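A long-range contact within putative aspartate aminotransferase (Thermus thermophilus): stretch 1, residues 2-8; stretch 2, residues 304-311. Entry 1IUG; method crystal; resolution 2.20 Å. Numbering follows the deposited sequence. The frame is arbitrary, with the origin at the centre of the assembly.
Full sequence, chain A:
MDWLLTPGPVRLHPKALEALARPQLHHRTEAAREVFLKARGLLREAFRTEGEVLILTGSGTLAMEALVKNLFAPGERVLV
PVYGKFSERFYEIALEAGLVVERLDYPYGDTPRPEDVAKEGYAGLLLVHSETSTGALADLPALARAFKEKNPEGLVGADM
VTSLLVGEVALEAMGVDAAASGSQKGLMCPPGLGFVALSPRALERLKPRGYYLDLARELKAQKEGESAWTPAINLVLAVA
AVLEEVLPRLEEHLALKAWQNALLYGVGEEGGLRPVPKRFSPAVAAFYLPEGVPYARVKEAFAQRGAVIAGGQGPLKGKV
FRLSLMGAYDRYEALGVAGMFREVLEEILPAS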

# COMPACT_ATOMS: atom_id res chain seq x y z
N ASP A 2 -1.88 25.78 -1.27
CA ASP A 2 -1.47 25.94 0.12
C ASP A 2 -2.54 25.53 1.12
O ASP A 2 -2.24 24.89 2.13
CB ASP A 2 -1.06 27.39 0.41
CG ASP A 2 0.32 27.72 -0.12
OD1 ASP A 2 0.48 28.81 -0.72
OD2 ASP A 2 1.25 26.90 0.07
N TRP A 3 -3.78 25.93 0.86
CA TRP A 3 -4.88 25.59 1.75
C TRP A 3 -5.63 24.36 1.26
O TRP A 3 -6.53 24.46 0.42
CB TRP A 3 -5.85 26.77 1.88
CG TRP A 3 -5.26 27.98 2.54
CD1 TRP A 3 -4.68 29.05 1.91
CD2 TRP A 3 -5.25 28.28 3.94
NE1 TRP A 3 -4.31 30.00 2.84
CE2 TRP A 3 -4.64 29.55 4.09
CE3 TRP A 3 -5.68 27.60 5.09
CZ2 TRP A 3 -4.47 30.16 5.34
CZ3 TRP A 3 -5.51 28.20 6.33
CH2 TRP A 3 -4.90 29.47 6.45
N LEU A 4 -5.22 23.19 1.75
CA LEU A 4 -5.88 21.95 1.38
C LEU A 4 -7.10 21.80 2.28
O LEU A 4 -6.98 21.64 3.49
CB LEU A 4 -4.92 20.77 1.55
CG LEU A 4 -5.51 19.41 1.20
CD1 LEU A 4 -6.02 19.44 -0.24
CD2 LEU A 4 -4.46 18.33 1.36
N LEU A 5 -8.28 21.88 1.68
CA LEU A 5 -9.53 21.78 2.44
C LEU A 5 -10.37 20.57 2.05
O LEU A 5 -11.59 20.57 2.23
CB LEU A 5 -10.33 23.07 2.28
CG LEU A 5 -9.61 24.36 2.69
CD1 LEU A 5 -10.44 25.59 2.31
CD2 LEU A 5 -9.30 24.35 4.19
N THR A 6 -9.72 19.54 1.53
CA THR A 6 -10.41 18.31 1.12
C THR A 6 -10.41 17.30 2.26
O THR A 6 -9.48 17.25 3.06
CB THR A 6 -9.72 17.67 -0.10
OG1 THR A 6 -8.32 17.53 0.16
CG2 THR A 6 -9.93 18.52 -1.36
N PRO A 7 -11.46 16.47 2.34
CA PRO A 7 -11.57 15.45 3.39
C PRO A 7 -10.70 14.22 3.10
O PRO A 7 -11.16 13.09 3.22
CB PRO A 7 -13.06 15.11 3.36
CG PRO A 7 -13.38 15.23 1.91
CD PRO A 7 -12.68 16.51 1.52
N GLY A 8 -9.44 14.47 2.75
CA GLY A 8 -8.52 13.38 2.45
C GLY A 8 -8.07 13.37 1.00
O GLY A 8 -8.91 13.30 0.09
N GLN A 304 -8.69 30.55 -6.67
CA GLN A 304 -8.00 31.84 -6.80
C GLN A 304 -7.55 32.38 -5.44
O GLN A 304 -6.74 33.30 -5.37
CB GLN A 304 -8.84 32.86 -7.58
CG GLN A 304 -10.20 33.21 -6.98
CD GLN A 304 -11.02 34.16 -7.86
OE1 GLN A 304 -11.62 33.75 -8.86
NE2 GLN A 304 -11.05 35.44 -7.48
N ARG A 305 -8.07 31.79 -4.36
CA ARG A 305 -7.71 32.18 -2.99
C ARG A 305 -6.61 31.24 -2.50
O ARG A 305 -6.14 31.36 -1.37
CB ARG A 305 -8.92 32.04 -2.05
CG ARG A 305 -10.21 32.72 -2.48
CD ARG A 305 -10.07 34.22 -2.65
NE ARG A 305 -11.35 34.91 -2.52
CZ ARG A 305 -12.31 34.92 -3.44
NH1 ARG A 305 -12.15 34.27 -4.59
NH2 ARG A 305 -13.42 35.61 -3.23
N GLY A 306 -6.25 30.26 -3.33
CA GLY A 306 -5.21 29.30 -2.98
C GLY A 306 -5.68 28.08 -2.21
O GLY A 306 -4.89 27.44 -1.51
N ALA A 307 -6.96 27.74 -2.34
CA ALA A 307 -7.52 26.59 -1.63
C ALA A 307 -8.06 25.51 -2.56
O ALA A 307 -8.54 25.79 -3.65
CB ALA A 307 -8.61 27.05 -0.67
N VAL A 308 -7.98 24.27 -2.10
CA VAL A 308 -8.47 23.12 -2.85
C VAL A 308 -9.67 22.55 -2.11
O VAL A 308 -9.57 22.23 -0.92
CB VAL A 308 -7.40 22.01 -3.00
CG1 VAL A 308 -7.93 20.88 -3.87
CG2 VAL A 308 -6.12 22.59 -3.61
N ILE A 309 -10.79 22.44 -2.81
CA ILE A 309 -12.02 21.91 -2.24
C ILE A 309 -12.48 20.67 -3.01
O ILE A 309 -11.88 20.29 -4.01
CB ILE A 309 -13.15 22.96 -2.27
CG1 ILE A 309 -13.57 23.26 -3.72
CG2 ILE A 309 -12.69 24.25 -1.58
CD1 ILE A 309 -14.82 24.09 -3.84
N ALA A 310 -13.54 20.02 -2.52
CA ALA A 310 -14.05 18.83 -3.18
C ALA A 310 -15.50 18.99 -3.60
O ALA A 310 -16.22 19.84 -3.07
CB ALA A 310 -13.89 17.61 -2.27
N GLY A 311 -15.93 18.18 -4.56
CA GLY A 311 -17.29 18.25 -5.04
C GLY A 311 -18.11 17.03 -4.66
O GLY A 311 -17.70 16.25 -3.80

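What joins two stretches that lie some 300 residues apart in the chain? They run in nearly the same direction and pair as short parallel strands, with Trp-3 bridged to Ala-307 and Leu-4 to Val-308. The hydrogen bonds between them are all backbone to backbone, and the side chains pack around that ladder.

Which donors and acceptors are satisfied across the gap? Trp-3 N donates to Gly-306 O at 3.0 Å, with a nearly straight angle of 163° at the hydrogen. Trp-3 O then accepts from Val-308 N at 2.9 Å, and Leu-5 N gives to Val-308 O, also at 2.9 Å but more bent, at 144°. Trp-3 and Val-308 thus each use both their own amide N and their own carbonyl O: Trp-3 reaches Gly-306 and Val-308, and Val-308 reaches Trp-3 and Leu-5, the alternation expected of parallel strands.

Do any of these acceptors take a second partner? Gly-306 O also receives a weak bond from Asp-2 N at 3.4 Å. Trp-3 O lies 3.1 Å from Ala-307 CA, a CA-H...O contact that supplements its bond from Val-308. Away from the ladder, Thr-6 OG1 is hydrogen-bonded to a residue just outside the stretches, and Arg-305 NH1 and NH2 are hydrogen-bonded elsewhere in the structure.

How do the side chains fill the space around the ladder? Trp-3 and Ala-307 share one face of the sheet, their CB atoms 3.8 Å apart, and Leu-5 CD1 comes equally close to Ala-307 CB. On the other face, Leu-4 CD1 packs 4.0 Å from Val-308 CB. Farther along, Ala-310 points toward the first stretch, and its CB meets Pro-7 CD at 4.1 Å.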